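Local coordinates for manganese-binding protein (Chlamydia trachomatis, PDB 6NSI) that binds iron, manganese and nickel ions, iron(II) by preference, and delivers them to the membrane permease of an ABC transporter for import, at residues 149-163 with 274-286. Numbering follows the deposited sequence.
Sequences WAARSLSTIPEKNRY and VRTITEELGGTVL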
ATOM      1  N   TRP A 149       6.044   2.649 -16.090  1.00 32.31           N
ATOM      2  CA  TRP A 149       5.428   1.445 -16.639  1.00 35.84           C
ATOM      3  C   TRP A 149       3.992   1.280 -16.151  1.00 30.58           C
ATOM      4  O   TRP A 149       3.097   0.937 -16.932  1.00 30.89           O
ATOM      5  CB  TRP A 149       6.256   0.214 -16.264  1.00 29.30           C
ATOM      6  CG  TRP A 149       5.529  -1.079 -16.530  1.00 33.74           C
ATOM      7  CD1 TRP A 149       5.382  -1.709 -17.738  1.00 33.95           C
ATOM      8  CD2 TRP A 149       4.830  -1.887 -15.572  1.00 32.83           C
ATOM      9  NE1 TRP A 149       4.653  -2.865 -17.587  1.00 32.14           N
ATOM     10  CE2 TRP A 149       4.297  -2.996 -16.269  1.00 30.11           C
ATOM     11  CE3 TRP A 149       4.611  -1.782 -14.191  1.00 25.36           C
ATOM     12  CZ2 TRP A 149       3.545  -3.998 -15.632  1.00 31.94           C
ATOM     13  CZ3 TRP A 149       3.878  -2.778 -13.552  1.00 24.41           C
ATOM     14  CH2 TRP A 149       3.351  -3.876 -14.276  1.00 35.09           C
ATOM     15  N   ALA A 150       3.757   1.506 -14.855  1.00 27.27           N
ATOM     16  CA  ALA A 150       2.406   1.372 -14.303  1.00 28.76           C
ATOM     17  C   ALA A 150       1.462   2.395 -14.924  1.00 30.23           C
ATOM     18  O   ALA A 150       0.363   2.054 -15.381  1.00 26.95           O
ATOM     19  CB  ALA A 150       2.443   1.527 -12.779  1.00 23.52           C
ATOM     20  N   ALA A 151       1.894   3.663 -14.965  1.00 33.18           N
ATOM     21  CA  ALA A 151       1.042   4.716 -15.498  1.00 30.86           C
ATOM     22  C   ALA A 151       0.695   4.442 -16.952  1.00 30.10           C
ATOM     23  O   ALA A 151      -0.456   4.605 -17.365  1.00 28.71           O
ATOM     24  CB  ALA A 151       1.733   6.069 -15.343  1.00 32.60           C
ATOM     25  N   ARG A 152       1.675   3.980 -17.733  1.00 32.74           N
ATOM     26  CA  ARG A 152       1.426   3.684 -19.138  1.00 34.29           C
ATOM     27  C   ARG A 152       0.486   2.495 -19.296  1.00 30.86           C
ATOM     28  O   ARG A 152      -0.453   2.543 -20.105  1.00 29.18           O
ATOM     29  CB  ARG A 152       2.751   3.434 -19.866  1.00 39.49           C
ATOM     30  CG  ARG A 152       3.520   4.715 -20.232  1.00 48.35           C
ATOM     31  CD  ARG A 152       5.040   4.481 -20.328  1.00 54.54           C
ATOM     32  NE  ARG A 152       5.357   3.059 -20.511  1.00 60.87           N
ATOM     33  CZ  ARG A 152       6.432   2.438 -20.013  1.00 59.29           C
ATOM     34  NH1 ARG A 152       7.326   3.099 -19.281  1.00 47.53           N
ATOM     35  NH2 ARG A 152       6.607   1.136 -20.242  1.00 59.54           N
ATOM     36  N   SER A 153       0.715   1.420 -18.534  1.00 29.76           N
ATOM     37  CA  SER A 153      -0.157   0.248 -18.623  1.00 32.15           C
ATOM     38  C   SER A 153      -1.573   0.584 -18.176  1.00 27.35           C
ATOM     39  O   SER A 153      -2.553   0.259 -18.859  1.00 26.42           O
ATOM     40  CB  SER A 153       0.401  -0.900 -17.781  1.00 34.66           C
ATOM     41  OG  SER A 153       1.688  -1.296 -18.226  1.00 34.50           O
ATOM     42  N   LEU A 154      -1.697   1.241 -17.028  1.00 24.38           N
ATOM     43  CA  LEU A 154      -3.021   1.547 -16.512  1.00 24.23           C
ATOM     44  C   LEU A 154      -3.740   2.558 -17.385  1.00 28.44           C
ATOM     45  O   LEU A 154      -4.974   2.591 -17.389  1.00 28.76           O
ATOM     46  CB  LEU A 154      -2.900   2.017 -15.063  1.00 24.86           C
ATOM     47  CG  LEU A 154      -2.438   0.876 -14.123  1.00 20.70           C
ATOM     48  CD1 LEU A 154      -1.907   1.374 -12.769  1.00 21.72           C
ATOM     49  CD2 LEU A 154      -3.555  -0.117 -13.908  1.00 17.71           C
ATOM     50  N   SER A 155      -2.997   3.340 -18.174  1.00 29.52           N
ATOM     51  CA  SER A 155      -3.615   4.285 -19.095  1.00 28.11           C
ATOM     52  C   SER A 155      -4.322   3.609 -20.258  1.00 28.53           C
ATOM     53  O   SER A 155      -5.102   4.269 -20.949  1.00 26.89           O
ATOM     54  CB  SER A 155      -2.565   5.246 -19.637  1.00 28.88           C
ATOM     55  OG  SER A 155      -2.387   6.289 -18.705  1.00 41.06           O
ATOM     56  N   THR A 156      -4.069   2.320 -20.491  1.00 28.25           N
ATOM     57  CA  THR A 156      -4.731   1.602 -21.576  1.00 35.59           C
ATOM     58  C   THR A 156      -6.118   1.092 -21.178  1.00 31.70           C
ATOM     59  O   THR A 156      -6.886   0.657 -22.047  1.00 28.80           O
ATOM     60  CB  THR A 156      -3.850   0.426 -22.047  1.00 35.59           C
ATOM     61  OG1 THR A 156      -3.815  -0.590 -21.039  1.00 31.54           O
ATOM     62  CG2 THR A 156      -2.400   0.886 -22.340  1.00 31.12           C
ATOM     63  N   ILE A 157      -6.447   1.112 -19.892  1.00 30.35           N
ATOM     64  CA  ILE A 157      -7.796   0.788 -19.439  1.00 27.10           C
ATOM     65  C   ILE A 157      -8.767   1.778 -20.066  1.00 27.85           C
ATOM     66  O   ILE A 157      -8.622   2.987 -19.836  1.00 28.80           O
ATOM     67  CB  ILE A 157      -7.894   0.846 -17.906  1.00 23.79           C
ATOM     68  CG1 ILE A 157      -6.972  -0.194 -17.282  1.00 23.71           C
ATOM     69  CG2 ILE A 157      -9.381   0.702 -17.446  1.00 24.40           C
ATOM     70  CD1 ILE A 157      -6.885  -0.071 -15.762  1.00 23.32           C
ATOM     71  N   PRO A 158      -9.757   1.330 -20.848  1.00 29.73           N
ATOM     72  CA  PRO A 158     -10.770   2.261 -21.358  1.00 30.07           C
ATOM     73  C   PRO A 158     -11.352   3.097 -20.229  1.00 26.98           C
ATOM     74  O   PRO A 158     -11.662   2.584 -19.152  1.00 26.95           O
ATOM     75  CB  PRO A 158     -11.828   1.338 -21.977  1.00 22.76           C
ATOM     76  CG  PRO A 158     -11.100   0.069 -22.273  1.00 35.94           C
ATOM     77  CD  PRO A 158     -10.053  -0.072 -21.208  1.00 28.22           C
ATOM     78  N   GLU A 159     -11.491   4.399 -20.484  1.00 23.71           N
ATOM     79  CA  GLU A 159     -11.993   5.314 -19.464  1.00 26.36           C
ATOM     80  C   GLU A 159     -13.339   4.860 -18.893  1.00 29.04           C
ATOM     81  O   GLU A 159     -13.608   5.057 -17.703  1.00 23.42           O
ATOM     82  CB  GLU A 159     -12.105   6.721 -20.037  1.00 32.70           C
ATOM     83  CG  GLU A 159     -12.594   7.764 -19.045  1.00 32.32           C
ATOM     84  CD  GLU A 159     -12.810   9.132 -19.684  1.00 59.91           C
ATOM     85  OE1 GLU A 159     -13.324   9.196 -20.839  1.00 55.24           O
ATOM     86  OE2 GLU A 159     -12.466  10.141 -19.021  1.00 55.99           O
ATOM     87  N   LYS A 160     -14.208   4.271 -19.723  1.00 21.24           N
ATOM     88  CA  LYS A 160     -15.489   3.775 -19.215  1.00 28.51           C
ATOM     89  C   LYS A 160     -15.327   2.648 -18.186  1.00 25.21           C
ATOM     90  O   LYS A 160     -16.299   2.321 -17.493  1.00 22.21           O
ATOM     91  CB  LYS A 160     -16.368   3.287 -20.383  1.00 28.79           C
ATOM     92  CG  LYS A 160     -15.835   2.005 -21.047  1.00 25.51           C
ATOM     93  CD  LYS A 160     -16.827   1.351 -22.010  1.00 29.94           C
ATOM     94  CE  LYS A 160     -16.290  -0.016 -22.454  1.00 31.27           C
ATOM     95  NZ  LYS A 160     -16.915  -0.537 -23.697  1.00 24.96           N
ATOM     96  N   ASN A 161     -14.148   2.045 -18.070  1.00 21.86           N
ATOM     97  CA  ASN A 161     -13.926   0.940 -17.142  1.00 25.38           C
ATOM     98  C   ASN A 161     -13.088   1.318 -15.924  1.00 23.22           C
ATOM     99  O   ASN A 161     -12.799   0.437 -15.102  1.00 22.13           O
ATOM    100  CB  ASN A 161     -13.228  -0.222 -17.844  1.00 24.77           C
ATOM    101  CG  ASN A 161     -14.102  -0.937 -18.850  1.00 27.52           C
ATOM    102  OD1 ASN A 161     -15.329  -0.788 -18.875  1.00 26.50           O
ATOM    103  ND2 ASN A 161     -13.461  -1.755 -19.680  1.00 27.61           N
ATOM    104  N   ARG A 162     -12.694   2.593 -15.783  1.00 23.18           N
ATOM    105  CA  ARG A 162     -11.754   3.026 -14.739  1.00 24.08           C
ATOM    106  C   ARG A 162     -12.503   3.229 -13.422  1.00 24.25           C
ATOM    107  O   ARG A 162     -12.677   4.341 -12.918  1.00 21.82           O
ATOM    108  CB  ARG A 162     -11.029   4.292 -15.172  1.00 22.26           C
ATOM    109  CG  ARG A 162      -9.928   4.018 -16.191  1.00 22.18           C
ATOM    110  CD  ARG A 162      -9.395   5.333 -16.814  1.00 26.18           C
ATOM    111  NE  ARG A 162      -8.711   5.060 -18.087  1.00 29.19           N
ATOM    112  CZ  ARG A 162      -8.077   5.979 -18.814  1.00 35.61           C
ATOM    113  NH1 ARG A 162      -8.046   7.244 -18.409  1.00 32.92           N
ATOM    114  NH2 ARG A 162      -7.477   5.636 -19.952  1.00 35.12           N
ATOM    115  N   TYR A 163     -12.961   2.111 -12.869  1.00 21.57           N
ATOM    116  CA  TYR A 163     -13.773   2.098 -11.654  1.00 18.00           C
ATOM    117  C   TYR A 163     -13.337   0.848 -10.912  1.00 19.62           C
ATOM    118  O   TYR A 163     -13.550  -0.269 -11.411  1.00 21.02           O
ATOM    119  CB  TYR A 163     -15.277   2.078 -11.976  1.00 21.91           C
ATOM    120  CG  TYR A 163     -15.730   3.353 -12.654  1.00 21.97           C
ATOM    121  CD1 TYR A 163     -16.049   4.477 -11.904  1.00 22.21           C
ATOM    122  CD2 TYR A 163     -15.791   3.445 -14.043  1.00 23.15           C
ATOM    123  CE1 TYR A 163     -16.437   5.667 -12.514  1.00 25.26           C
ATOM    124  CE2 TYR A 163     -16.178   4.627 -14.673  1.00 27.17           C
ATOM    125  CZ  TYR A 163     -16.500   5.729 -13.900  1.00 30.25           C
ATOM    126  OH  TYR A 163     -16.881   6.895 -14.504  1.00 37.00           O
ATOM    127  N   VAL A 274      -0.698  -4.286 -10.783  1.00 24.28           N
ATOM    128  CA  VAL A 274      -0.928  -3.479 -11.978  1.00 27.11           C
ATOM    129  C   VAL A 274      -1.362  -4.362 -13.141  1.00 25.10           C
ATOM    130  O   VAL A 274      -2.289  -4.018 -13.881  1.00 26.97           O
ATOM    131  CB  VAL A 274       0.333  -2.655 -12.313  1.00 27.09           C
ATOM    132  CG1 VAL A 274       0.215  -2.031 -13.711  1.00 24.45           C
ATOM    133  CG2 VAL A 274       0.543  -1.569 -11.253  1.00 25.74           C
ATOM    134  N   ARG A 275      -0.698  -5.509 -13.323  1.00 23.18           N
ATOM    135  CA  ARG A 275      -1.087  -6.446 -14.374  1.00 25.93           C
ATOM    136  C   ARG A 275      -2.529  -6.903 -14.190  1.00 21.99           C
ATOM    137  O   ARG A 275      -3.325  -6.874 -15.132  1.00 29.43           O
ATOM    138  CB  ARG A 275      -0.151  -7.658 -14.372  1.00 26.89           C
ATOM    139  CG  ARG A 275       1.205  -7.409 -15.013  1.00 43.66           C
ATOM    140  CD  ARG A 275       2.139  -8.638 -14.918  1.00 41.82           C
ATOM    141  NE  ARG A 275       3.518  -8.226 -14.657  1.00 47.91           N
ATOM    142  CZ  ARG A 275       4.404  -7.938 -15.611  1.00 55.29           C
ATOM    143  NH1 ARG A 275       4.053  -8.036 -16.895  1.00 57.19           N
ATOM    144  NH2 ARG A 275       5.643  -7.555 -15.290  1.00 48.44           N
ATOM    145  N   THR A 276      -2.869  -7.336 -12.971  1.00 21.38           N
ATOM    146  CA  THR A 276      -4.220  -7.795 -12.670  1.00 24.79           C
ATOM    147  C   THR A 276      -5.258  -6.709 -12.956  1.00 24.53           C
ATOM    148  O   THR A 276      -6.236  -6.944 -13.673  1.00 22.66           O
ATOM    149  CB  THR A 276      -4.278  -8.262 -11.212  1.00 27.81           C
ATOM    150  OG1 THR A 276      -3.328  -9.325 -11.041  1.00 30.00           O
ATOM    151  CG2 THR A 276      -5.699  -8.779 -10.827  1.00 25.29           C
ATOM    152  N   ILE A 277      -5.045  -5.501 -12.437  1.00 28.37           N
ATOM    153  CA  ILE A 277      -6.045  -4.453 -12.636  1.00 20.86           C
ATOM    154  C   ILE A 277      -6.138  -4.068 -14.113  1.00 23.39           C
ATOM    155  O   ILE A 277      -7.239  -3.919 -14.660  1.00 23.40           O
ATOM    156  CB  ILE A 277      -5.718  -3.253 -11.728  1.00 19.11           C
ATOM    157  CG1 ILE A 277      -5.929  -3.674 -10.264  1.00 19.64           C
ATOM    158  CG2 ILE A 277      -6.557  -1.987 -12.112  1.00 17.50           C
ATOM    159  CD1 ILE A 277      -5.616  -2.605  -9.274  1.00 20.30           C
ATOM    160  N   THR A 278      -4.994  -3.928 -14.791  1.00 23.11           N
ATOM    161  CA  THR A 278      -5.014  -3.542 -16.205  1.00 23.58           C
ATOM    162  C   THR A 278      -5.754  -4.577 -17.049  1.00 28.63           C
ATOM    163  O   THR A 278      -6.633  -4.230 -17.850  1.00 27.60           O
ATOM    164  CB  THR A 278      -3.581  -3.348 -16.729  1.00 27.32           C
ATOM    165  OG1 THR A 278      -2.907  -2.367 -15.934  1.00 21.07           O
ATOM    166  CG2 THR A 278      -3.581  -2.859 -18.187  1.00 24.79           C
ATOM    167  N   GLU A 279      -5.430  -5.862 -16.867  1.00 23.06           N
ATOM    168  CA  GLU A 279      -6.038  -6.885 -17.718  1.00 26.18           C
ATOM    169  C   GLU A 279      -7.533  -7.014 -17.459  1.00 26.88           C
ATOM    170  O   GLU A 279      -8.329  -7.133 -18.403  1.00 29.26           O
ATOM    171  CB  GLU A 279      -5.351  -8.237 -17.500  1.00 32.98           C
ATOM    172  CG  GLU A 279      -4.076  -8.422 -18.304  1.00 42.87           C
ATOM    173  CD  GLU A 279      -3.367  -9.728 -17.980  1.00 55.25           C
ATOM    174  OE1 GLU A 279      -3.919 -10.539 -17.195  1.00 52.77           O
ATOM    175  OE2 GLU A 279      -2.251  -9.934 -18.505  1.00 54.61           O
ATOM    176  N   GLU A 280      -7.940  -7.000 -16.188  1.00 24.75           N
ATOM    177  CA  GLU A 280      -9.346  -7.260 -15.884  1.00 23.78           C
ATOM    178  C   GLU A 280     -10.237  -6.088 -16.266  1.00 22.88           C
ATOM    179  O   GLU A 280     -11.407  -6.303 -16.612  1.00 24.73           O
ATOM    180  CB  GLU A 280      -9.520  -7.595 -14.403  1.00 19.05           C
ATOM    181  CG  GLU A 280      -8.833  -8.903 -13.988  1.00 28.29           C
ATOM    182  CD  GLU A 280      -9.666 -10.144 -14.274  1.00 34.42           C
ATOM    183  OE1 GLU A 280      -9.370 -11.204 -13.678  1.00 38.92           O
ATOM    184  OE2 GLU A 280     -10.616 -10.063 -15.097  1.00 35.11           O
ATOM    185  N   LEU A 281      -9.720  -4.855 -16.209  1.00 22.95           N
ATOM    186  CA  LEU A 281     -10.480  -3.669 -16.614  1.00 26.59           C
ATOM    187  C   LEU A 281     -10.362  -3.354 -18.114  1.00 27.64           C
ATOM    188  O   LEU A 281     -10.887  -2.330 -18.574  1.00 27.27           O
ATOM    189  CB  LEU A 281     -10.057  -2.460 -15.775  1.00 18.03           C
ATOM    190  CG  LEU A 281     -10.450  -2.663 -14.288  1.00 19.68           C
ATOM    191  CD1 LEU A 281     -10.135  -1.429 -13.481  1.00 23.84           C
ATOM    192  CD2 LEU A 281     -11.909  -2.988 -14.172  1.00 19.43           C
ATOM    193  N   GLY A 282      -9.713  -4.214 -18.886  1.00 30.10           N
ATOM    194  CA  GLY A 282      -9.787  -4.133 -20.330  1.00 29.03           C
ATOM    195  C   GLY A 282      -8.608  -3.480 -21.011  1.00 32.07           C
ATOM    196  O   GLY A 282      -8.676  -3.246 -22.228  1.00 29.26           O
ATOM    197  N   GLY A 283      -7.535  -3.174 -20.275  1.00 28.37           N
ATOM    198  CA  GLY A 283      -6.339  -2.603 -20.854  1.00 30.17           C
ATOM    199  C   GLY A 283      -5.378  -3.658 -21.366  1.00 31.44           C
ATOM    200  O   GLY A 283      -5.676  -4.854 -21.418  1.00 28.87           O
ATOM    201  N   THR A 284      -4.185  -3.193 -21.743  1.00 33.05           N
ATOM    202  CA  THR A 284      -3.122  -4.069 -22.227  1.00 34.91           C
ATOM    203  C   THR A 284      -1.831  -3.711 -21.515  1.00 34.36           C
ATOM    204  O   THR A 284      -1.425  -2.547 -21.513  1.00 33.57           O
ATOM    205  CB  THR A 284      -2.944  -3.955 -23.754  1.00 34.61           C
ATOM    206  OG1 THR A 284      -4.199  -4.183 -24.406  1.00 38.41           O
ATOM    207  CG2 THR A 284      -1.907  -4.964 -24.258  1.00 41.50           C
ATOM    208  N   VAL A 285      -1.205  -4.707 -20.900  1.00 32.26           N
ATOM    209  CA  VAL A 285       0.007  -4.495 -20.118  1.00 42.69           C
ATOM    210  C   VAL A 285       1.189  -4.273 -21.058  1.00 45.95           C
ATOM    211  O   VAL A 285       1.464  -5.097 -21.937  1.00 45.07           O
ATOM    212  CB  VAL A 285       0.259  -5.694 -19.190  1.00 46.66           C
ATOM    213  CG1 VAL A 285       1.554  -5.520 -18.447  1.00 39.57           C
ATOM    214  CG2 VAL A 285      -0.928  -5.902 -18.232  1.00 36.93           C
ATOM    215  N   LEU A 286       1.895  -3.164 -20.873  1.00 42.53           N
ATOM    216  CA  LEU A 286       3.115  -2.935 -21.636  1.00 46.77           C
ATOM    217  C   LEU A 286       4.208  -3.919 -21.222  1.00 50.42           C
ATOM    218  O   LEU A 286       4.278  -4.360 -20.070  1.00 40.10           O
ATOM    219  CB  LEU A 286       3.599  -1.503 -21.435  1.00 48.06           C
ATOM    220  CG  LEU A 286       3.007  -0.473 -22.398  1.00 55.66           C
ATOM    221  CD1 LEU A 286       1.502  -0.278 -22.162  1.00 46.37           C
ATOM    222  CD2 LEU A 286       3.777   0.843 -22.278  1.00 45.46           C
TER
HETATM  223  O   HOH W   1      -7.792  -1.553 -24.521  1.00 45.58           O
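A chi1 of 167° carries the Trp149 indole away from the backbone N and across to Val274 and Leu286, while Val274, whose CG1 also lies trans to N, pushes its two methyls the other way. The contact joins the C-terminal end of the long helix 129-154, consistent with the backbone helix that links the two lobes in solute-binding proteins of this family, to the end of helix 266-280 and the chain tail. The segments 149-154 and 274-280 run almost parallel. Val274 is a knob in a hole formed by Trp149, Ala150, Ser153 and Leu154; its CG1 lies 3.7 Å from Trp149 CH2. The Arg275 guanidinium has Trp149 CZ2 over the centre of one face, 4.0 Å from CZ, yet the two planes are inclined by 42°, so this is no flat stack. Further along, Ile157 CG2 packs on Leu281 CB at 3.6 Å.

After Leu281 a Schellman motif, with Gly282 at positive phi as its C-prime residue, ends the helix and turns the tail back along helix 129-154. There side-chain oxygens serve as relays: Thr156 OG1 donates to Ser153 O and accepts from Thr284 N at 2.7 Å, and Ser153 OG donates to Trp149 O and accepts from Leu286 N. Where the tail passes Thr156, Gly283 comes so close that its CA is 3.2 Å from Thr156 OG1. Helix 172-178 adds Phe174 and Tyr178 against Leu154. Asn161 ND2 reaches Leu281 O from above the carbonyl plane. At the other end, Trp149 NE1 donates to Leu286 O at 2.9 Å, the oxygen lying in the indole plane but the nitrogen standing 43° out of the carbonyl plane.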